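Long-range contact in nucleoside diphosphate kinase (Encephalitozoon cuniculi, PDB 3MPD), which probably transfers the gamma phosphate of ATP to nucleoside diphosphates by a ping-pong mechanism through a phosphohistidine intermediate, with magnesium as cofactor: residues Gly88-Ala100 against Thr104-Ile118. Sequence-based numbering, arbitrary orientation.
Sequences GRKLIGETNPQAA and TIRGDYGVSTGKNII
The guanidinium of R106 lies between I92 and N116: methyl CG2 of I92 sits over the centre of one face, 3.3 Å from R106 CZ, while N116 ND2 stands above the opposite face, toward the rim. Branched I92 suits this place: CG1 lies beside the backbone N (chi1 -74°), leaving CG2 anti to that N to cover the arginine and meet I118 CG2 at 3.6 Å. Hydrogen bonds fix the rotation of the group: R106 NE reaches N116 O in the guanidinium plane at 3.0 Å, NH2 binds I118 O at 2.7 Å, and NH1 bonds weakly to G93 O and also donates to a water held by T95 OG1. N116 ND2 donates almost straight (172°) to a lone pair of T95 O, leaving its OD1 to K13. Farther along the loop, the compact, apolar ring of P97 fits among the carbonyls of R106, G110 and S112. The last carbonyls of helix 84-92, L91 O and I92 O, accept from I105 N and R106 N. G93, at positive phi, has no side chain to crowd T104, the N-cap of helix 105-109, whose OG1 bonds to G107 N and S101 O. R106, N116, T95 and K13 form the probable ATP site of the nucleoside diphosphate kinase fold, beside the predicted phosphohistidine H119.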
ATOM      1  N   GLY A  88     -13.331   1.222  10.629  1.00 21.55           N
ATOM      2  CA  GLY A  88     -13.228   1.540   9.182  1.00 20.42           C
ATOM      3  C   GLY A  88     -14.490   2.186   8.595  1.00 21.08           C
ATOM      4  O   GLY A  88     -14.403   3.169   7.866  1.00 20.47           O
ATOM      5  N   ARG A  89     -15.666   1.635   8.907  1.00 21.68           N
ATOM      6  CA  ARG A  89     -16.937   2.205   8.430  1.00 22.50           C
ATOM      7  C   ARG A  89     -17.064   3.683   8.858  1.00 22.00           C
ATOM      8  O   ARG A  89     -17.534   4.533   8.080  1.00 20.63           O
ATOM      9  CB  ARG A  89     -18.116   1.443   8.989  1.00 23.42           C
ATOM     10  CG  ARG A  89     -18.342   0.053   8.345  1.00 30.58           C
ATOM     11  CD  ARG A  89     -19.377  -0.770   9.143  1.00 37.82           C
ATOM     12  NE  ARG A  89     -20.720  -0.168   9.206  1.00 45.28           N
ATOM     13  CZ  ARG A  89     -21.586  -0.106   8.187  1.00 49.13           C
ATOM     14  NH1 ARG A  89     -21.264  -0.575   6.980  1.00 50.97           N
ATOM     15  NH2 ARG A  89     -22.778   0.448   8.367  1.00 50.28           N
ATOM     16  N   LYS A  90     -16.670   3.975  10.098  1.00 21.68           N
ATOM     17  CA  LYS A  90     -16.776   5.364  10.591  1.00 22.34           C
ATOM     18  C   LYS A  90     -15.805   6.305   9.865  1.00 20.87           C
ATOM     19  O   LYS A  90     -16.153   7.453   9.561  1.00 20.89           O
ATOM     20  CB  LYS A  90     -16.528   5.442  12.092  1.00 24.75           C
ATOM     21  CG  LYS A  90     -16.653   6.862  12.654  1.00 25.28           C
ATOM     22  CD  LYS A  90     -17.186   6.809  14.056  1.00 30.61           C
ATOM     23  CE  LYS A  90     -17.702   8.193  14.467  1.00 32.53           C
ATOM     24  NZ  LYS A  90     -18.069   8.258  15.894  1.00 33.21           N
ATOM     25  N   LEU A  91     -14.590   5.839   9.616  1.00 19.05           N
ATOM     26  CA  LEU A  91     -13.617   6.662   8.875  1.00 19.03           C
ATOM     27  C   LEU A  91     -14.047   6.947   7.415  1.00 18.14           C
ATOM     28  O   LEU A  91     -13.694   7.999   6.833  1.00 17.86           O
ATOM     29  CB  LEU A  91     -12.281   5.955   8.832  1.00 17.94           C
ATOM     30  CG  LEU A  91     -11.479   5.722  10.120  1.00 18.94           C
ATOM     31  CD1 LEU A  91     -10.223   4.888   9.740  1.00 17.74           C
ATOM     32  CD2 LEU A  91     -11.071   7.022  10.787  1.00 16.27           C
ATOM     33  N   ILE A  92     -14.761   5.987   6.834  1.00 17.72           N
ATOM     34  CA  ILE A  92     -15.173   6.041   5.441  1.00 16.75           C
ATOM     35  C   ILE A  92     -16.390   6.947   5.245  1.00 17.84           C
ATOM     36  O   ILE A  92     -16.395   7.778   4.327  1.00 17.61           O
ATOM     37  CB  ILE A  92     -15.403   4.621   4.884  1.00 17.40           C
ATOM     38  CG1 ILE A  92     -14.033   3.939   4.669  1.00 15.70           C
ATOM     39  CG2 ILE A  92     -16.224   4.659   3.540  1.00 14.91           C
ATOM     40  CD1 ILE A  92     -14.127   2.361   4.496  1.00 18.89           C
ATOM     41  N   GLY A  93     -17.412   6.819   6.100  1.00 17.98           N
ATOM     42  CA  GLY A  93     -18.599   7.671   5.969  1.00 19.87           C
ATOM     43  C   GLY A  93     -19.690   6.947   5.187  1.00 21.52           C
ATOM     44  O   GLY A  93     -19.445   5.889   4.586  1.00 21.23           O
ATOM     45  N   GLU A  94     -20.886   7.516   5.219  1.00 22.06           N
ATOM     46  CA  GLU A  94     -22.091   7.020   4.507  1.00 25.39           C
ATOM     47  C   GLU A  94     -21.896   6.688   3.032  1.00 23.53           C
ATOM     48  O   GLU A  94     -21.139   7.344   2.330  1.00 22.23           O
ATOM     49  CB  GLU A  94     -23.222   8.062   4.609  1.00 25.95           C
ATOM     50  CG  GLU A  94     -24.310   7.632   5.579  1.00 36.58           C
ATOM     51  CD  GLU A  94     -23.920   7.848   7.024  1.00 44.88           C
ATOM     52  OE1 GLU A  94     -24.523   7.191   7.903  1.00 49.70           O
ATOM     53  OE2 GLU A  94     -23.008   8.674   7.287  1.00 48.35           O
ATOM     54  N   THR A  95     -22.630   5.688   2.563  1.00 21.02           N
ATOM     55  CA  THR A  95     -22.572   5.289   1.180  1.00 21.26           C
ATOM     56  C   THR A  95     -22.605   6.501   0.221  1.00 21.39           C
ATOM     57  O   THR A  95     -21.760   6.614  -0.657  1.00 21.28           O
ATOM     58  CB  THR A  95     -23.738   4.341   0.866  1.00 24.47           C
ATOM     59  OG1 THR A  95     -23.575   3.162   1.662  1.00 25.16           O
ATOM     60  CG2 THR A  95     -23.760   3.970  -0.627  1.00 22.48           C
ATOM     61  N   ASN A  96     -23.580   7.382   0.398  1.00 21.12           N
ATOM     62  CA  ASN A  96     -23.698   8.576  -0.407  1.00 22.29           C
ATOM     63  C   ASN A  96     -22.820   9.685   0.192  1.00 21.57           C
ATOM     64  O   ASN A  96     -23.085  10.155   1.317  1.00 21.41           O
ATOM     65  CB  ASN A  96     -25.173   9.019  -0.512  1.00 23.53           C
ATOM     66  CG  ASN A  96     -25.381  10.183  -1.489  1.00 26.53           C
ATOM     67  OD1 ASN A  96     -24.443  10.884  -1.829  1.00 26.23           O
ATOM     68  ND2 ASN A  96     -26.623  10.388  -1.930  1.00 26.00           N
ATOM     69  N   PRO A  97     -21.787  10.126  -0.552  1.00 21.10           N
ATOM     70  CA  PRO A  97     -20.903  11.178  -0.003  1.00 20.95           C
ATOM     71  C   PRO A  97     -21.621  12.469   0.392  1.00 23.08           C
ATOM     72  O   PRO A  97     -21.135  13.156   1.309  1.00 23.71           O
ATOM     73  CB  PRO A  97     -19.889  11.438  -1.145  1.00 20.20           C
ATOM     74  CG  PRO A  97     -19.894  10.131  -1.938  1.00 19.67           C
ATOM     75  CD  PRO A  97     -21.357   9.704  -1.902  1.00 20.57           C
ATOM     76  N   GLN A  98     -22.758  12.796  -0.232  1.00 25.02           N
ATOM     77  CA  GLN A  98     -23.542  13.997   0.211  1.00 27.95           C
ATOM     78  C   GLN A  98     -24.048  13.842   1.643  1.00 27.23           C
ATOM     79  O   GLN A  98     -24.268  14.827   2.349  1.00 28.35           O
ATOM     80  CB  GLN A  98     -24.790  14.298  -0.660  1.00 29.90           C
ATOM     81  CG  GLN A  98     -24.745  14.067  -2.130  1.00 33.72           C
ATOM     82  CD  GLN A  98     -26.146  14.225  -2.798  1.00 40.40           C
ATOM     83  OE1 GLN A  98     -26.862  13.235  -3.050  1.00 39.29           O
ATOM     84  NE2 GLN A  98     -26.541  15.486  -3.064  1.00 42.96           N
ATOM     85  N   ALA A  99     -24.246  12.607   2.079  1.00 26.89           N
ATOM     86  CA  ALA A  99     -24.737  12.367   3.447  1.00 27.63           C
ATOM     87  C   ALA A  99     -23.605  12.099   4.458  1.00 26.34           C
ATOM     88  O   ALA A  99     -23.846  12.183   5.662  1.00 27.26           O
ATOM     89  CB  ALA A  99     -25.793  11.216   3.480  1.00 27.69           C
ATOM     90  N   ALA A 100     -22.398  11.799   3.974  1.00 23.97           N
ATOM     91  CA  ALA A 100     -21.249  11.476   4.858  1.00 23.77           C
ATOM     92  C   ALA A 100     -20.746  12.744   5.567  1.00 23.83           C
ATOM     93  O   ALA A 100     -20.744  13.841   4.983  1.00 22.54           O
ATOM     94  CB  ALA A 100     -20.117  10.856   4.071  1.00 20.89           C
ATOM     95  N   THR A 104     -14.855  12.663   7.006  1.00 18.70           N
ATOM     96  CA  THR A 104     -14.752  11.259   6.529  1.00 17.14           C
ATOM     97  C   THR A 104     -14.135  11.239   5.138  1.00 16.56           C
ATOM     98  O   THR A 104     -14.097  12.256   4.448  1.00 18.28           O
ATOM     99  CB  THR A 104     -16.142  10.528   6.466  1.00 18.27           C
ATOM    100  OG1 THR A 104     -17.012  11.169   5.520  1.00 17.31           O
ATOM    101  CG2 THR A 104     -16.836  10.484   7.862  1.00 16.37           C
ATOM    102  N   ILE A 105     -13.669  10.079   4.706  1.00 16.39           N
ATOM    103  CA  ILE A 105     -13.125   9.913   3.381  1.00 16.28           C
ATOM    104  C   ILE A 105     -14.130  10.319   2.298  1.00 16.42           C
ATOM    105  O   ILE A 105     -13.797  11.080   1.409  1.00 16.06           O
ATOM    106  CB  ILE A 105     -12.639   8.462   3.185  1.00 15.65           C
ATOM    107  CG1 ILE A 105     -11.382   8.246   4.050  1.00 17.07           C
ATOM    108  CG2 ILE A 105     -12.286   8.211   1.735  1.00 14.68           C
ATOM    109  CD1 ILE A 105     -11.010   6.749   4.208  1.00 16.75           C
ATOM    110  N   ARG A 106     -15.353   9.800   2.389  1.00 15.85           N
ATOM    111  CA  ARG A 106     -16.389  10.141   1.395  1.00 16.87           C
ATOM    112  C   ARG A 106     -16.853  11.583   1.533  1.00 17.13           C
ATOM    113  O   ARG A 106     -17.092  12.258   0.538  1.00 17.31           O
ATOM    114  CB  ARG A 106     -17.583   9.176   1.481  1.00 15.97           C
ATOM    115  CG  ARG A 106     -17.181   7.771   0.996  1.00 16.77           C
ATOM    116  CD  ARG A 106     -18.248   6.710   1.274  1.00 17.45           C
ATOM    117  NE  ARG A 106     -17.879   5.413   0.667  1.00 17.13           N
ATOM    118  CZ  ARG A 106     -18.421   4.267   1.054  1.00 19.25           C
ATOM    119  NH1 ARG A 106     -19.320   4.261   2.025  1.00 17.88           N
ATOM    120  NH2 ARG A 106     -18.068   3.126   0.486  1.00 21.44           N
ATOM    121  N   GLY A 107     -16.972  12.061   2.770  1.00 17.10           N
ATOM    122  CA  GLY A 107     -17.350  13.459   2.965  1.00 17.46           C
ATOM    123  C   GLY A 107     -16.354  14.473   2.391  1.00 17.26           C
ATOM    124  O   GLY A 107     -16.751  15.550   1.928  1.00 17.47           O
ATOM    125  N   ASP A 108     -15.065  14.163   2.490  1.00 15.52           N
ATOM    126  CA  ASP A 108     -14.003  15.102   2.076  1.00 16.56           C
ATOM    127  C   ASP A 108     -13.659  15.017   0.573  1.00 16.97           C
ATOM    128  O   ASP A 108     -13.283  16.018  -0.035  1.00 17.80           O
ATOM    129  CB  ASP A 108     -12.720  14.858   2.887  1.00 14.72           C
ATOM    130  CG  ASP A 108     -12.855  15.278   4.367  1.00 19.68           C
ATOM    131  OD1 ASP A 108     -13.780  16.052   4.743  1.00 20.05           O
ATOM    132  OD2 ASP A 108     -12.026  14.821   5.158  1.00 18.29           O
ATOM    133  N   TYR A 109     -13.797  13.835  -0.015  1.00 17.38           N
ATOM    134  CA  TYR A 109     -13.295  13.608  -1.401  1.00 18.70           C
ATOM    135  C   TYR A 109     -14.373  13.138  -2.362  1.00 18.92           C
ATOM    136  O   TYR A 109     -14.220  13.241  -3.574  1.00 20.21           O
ATOM    137  CB  TYR A 109     -12.152  12.554  -1.404  1.00 17.62           C
ATOM    138  CG  TYR A 109     -11.041  12.790  -0.388  1.00 17.79           C
ATOM    139  CD1 TYR A 109     -10.362  13.993  -0.349  1.00 19.50           C
ATOM    140  CD2 TYR A 109     -10.644  11.789   0.499  1.00 16.83           C
ATOM    141  CE1 TYR A 109      -9.349  14.253   0.607  1.00 19.67           C
ATOM    142  CE2 TYR A 109      -9.589  12.017   1.452  1.00 18.61           C
ATOM    143  CZ  TYR A 109      -8.952  13.258   1.486  1.00 17.78           C
ATOM    144  OH  TYR A 109      -7.949  13.534   2.410  1.00 17.54           O
ATOM    145  N   GLY A 110     -15.451  12.576  -1.827  1.00 19.39           N
ATOM    146  CA  GLY A 110     -16.446  11.910  -2.668  1.00 20.05           C
ATOM    147  C   GLY A 110     -17.544  12.832  -3.163  1.00 21.59           C
ATOM    148  O   GLY A 110     -17.965  13.782  -2.468  1.00 21.40           O
ATOM    149  N   VAL A 111     -18.012  12.558  -4.374  1.00 23.20           N
ATOM    150  CA  VAL A 111     -19.177  13.280  -4.887  1.00 25.83           C
ATOM    151  C   VAL A 111     -20.388  12.369  -5.179  1.00 27.59           C
ATOM    152  O   VAL A 111     -21.530  12.690  -4.793  1.00 30.53           O
ATOM    153  CB  VAL A 111     -18.812  14.221  -6.080  1.00 26.89           C
ATOM    154  CG1 VAL A 111     -20.084  14.845  -6.698  1.00 30.03           C
ATOM    155  CG2 VAL A 111     -17.900  15.322  -5.611  1.00 27.96           C
ATOM    156  N   SER A 112     -20.171  11.262  -5.870  1.00 27.00           N
ATOM    157  CA  SER A 112     -21.283  10.373  -6.216  1.00 27.66           C
ATOM    158  C   SER A 112     -21.285   9.044  -5.439  1.00 25.21           C
ATOM    159  O   SER A 112     -20.248   8.606  -4.925  1.00 23.52           O
ATOM    160  CB  SER A 112     -21.283  10.122  -7.738  1.00 29.47           C
ATOM    161  OG  SER A 112     -20.128   9.367  -8.046  1.00 33.22           O
ATOM    162  N   THR A 113     -22.448   8.394  -5.378  1.00 25.20           N
ATOM    163  CA  THR A 113     -22.580   7.078  -4.752  1.00 26.36           C
ATOM    164  C   THR A 113     -21.799   5.973  -5.465  1.00 28.36           C
ATOM    165  O   THR A 113     -21.311   5.043  -4.800  1.00 29.51           O
ATOM    166  CB  THR A 113     -24.040   6.645  -4.587  1.00 27.47           C
ATOM    167  OG1 THR A 113     -24.684   6.484  -5.881  1.00 29.66           O
ATOM    168  CG2 THR A 113     -24.769   7.683  -3.791  1.00 25.03           C
ATOM    169  N   GLY A 114     -21.667   6.082  -6.792  1.00 28.97           N
ATOM    170  CA  GLY A 114     -20.910   5.092  -7.598  1.00 31.26           C
ATOM    171  C   GLY A 114     -19.388   5.256  -7.517  1.00 30.73           C
ATOM    172  O   GLY A 114     -18.639   4.279  -7.569  1.00 32.26           O
ATOM    173  N   LYS A 115     -18.928   6.493  -7.371  1.00 28.95           N
ATOM    174  CA  LYS A 115     -17.507   6.759  -7.220  1.00 27.09           C
ATOM    175  C   LYS A 115     -17.239   7.298  -5.846  1.00 24.31           C
ATOM    176  O   LYS A 115     -16.745   8.419  -5.665  1.00 24.46           O
ATOM    177  CB  LYS A 115     -17.055   7.680  -8.341  1.00 28.50           C
ATOM    178  CG  LYS A 115     -17.111   6.879  -9.643  1.00 31.37           C
ATOM    179  CD  LYS A 115     -17.264   7.719 -10.827  1.00 35.20           C
ATOM    180  CE  LYS A 115     -17.722   6.810 -11.982  1.00 36.76           C
ATOM    181  NZ  LYS A 115     -16.723   6.898 -13.039  1.00 37.55           N
ATOM    182  N   ASN A 116     -17.588   6.487  -4.858  1.00 22.30           N
ATOM    183  CA  ASN A 116     -17.500   6.920  -3.477  1.00 20.87           C
ATOM    184  C   ASN A 116     -16.190   6.413  -2.836  1.00 19.10           C
ATOM    185  O   ASN A 116     -16.187   6.088  -1.678  1.00 19.27           O
ATOM    186  CB  ASN A 116     -18.740   6.500  -2.701  1.00 20.66           C
ATOM    187  CG  ASN A 116     -18.895   4.990  -2.591  1.00 21.21           C
ATOM    188  OD1 ASN A 116     -18.142   4.202  -3.185  1.00 21.97           O
ATOM    189  ND2 ASN A 116     -19.875   4.581  -1.799  1.00 21.69           N
ATOM    190  N   ILE A 117     -15.131   6.321  -3.648  1.00 18.50           N
ATOM    191  CA  ILE A 117     -13.696   6.354  -3.227  1.00 17.85           C
ATOM    192  C   ILE A 117     -13.123   5.001  -2.788  1.00 18.62           C
ATOM    193  O   ILE A 117     -11.957   4.687  -3.068  1.00 18.84           O
ATOM    194  CB  ILE A 117     -13.421   7.390  -2.086  1.00 16.64           C
ATOM    195  CG1 ILE A 117     -14.003   8.779  -2.416  1.00 17.77           C
ATOM    196  CG2 ILE A 117     -11.916   7.466  -1.751  1.00 16.13           C
ATOM    197  CD1 ILE A 117     -13.451   9.389  -3.742  1.00 19.15           C
ATOM    198  N   ILE A 118     -13.916   4.247  -2.023  1.00 18.72           N
ATOM    199  CA  ILE A 118     -13.374   3.185  -1.193  1.00 19.28           C
ATOM    200  C   ILE A 118     -14.503   2.231  -0.795  1.00 21.12           C
ATOM    201  O   ILE A 118     -15.693   2.619  -0.723  1.00 22.29           O
ATOM    202  CB  ILE A 118     -12.671   3.804   0.104  1.00 19.06           C
ATOM    203  CG1 ILE A 118     -11.864   2.776   0.894  1.00 18.62           C
ATOM    204  CG2 ILE A 118     -13.685   4.540   1.003  1.00 17.18           C
ATOM    205  CD1 ILE A 118     -11.072   3.473   2.100  1.00 16.81           C
TER
HETATM  206  O   HOH W   1     -21.251   1.986   2.269  1.00 25.73           O
HETATM  207  O   HOH W   2     -23.861  11.689  -4.525  1.00 34.16           O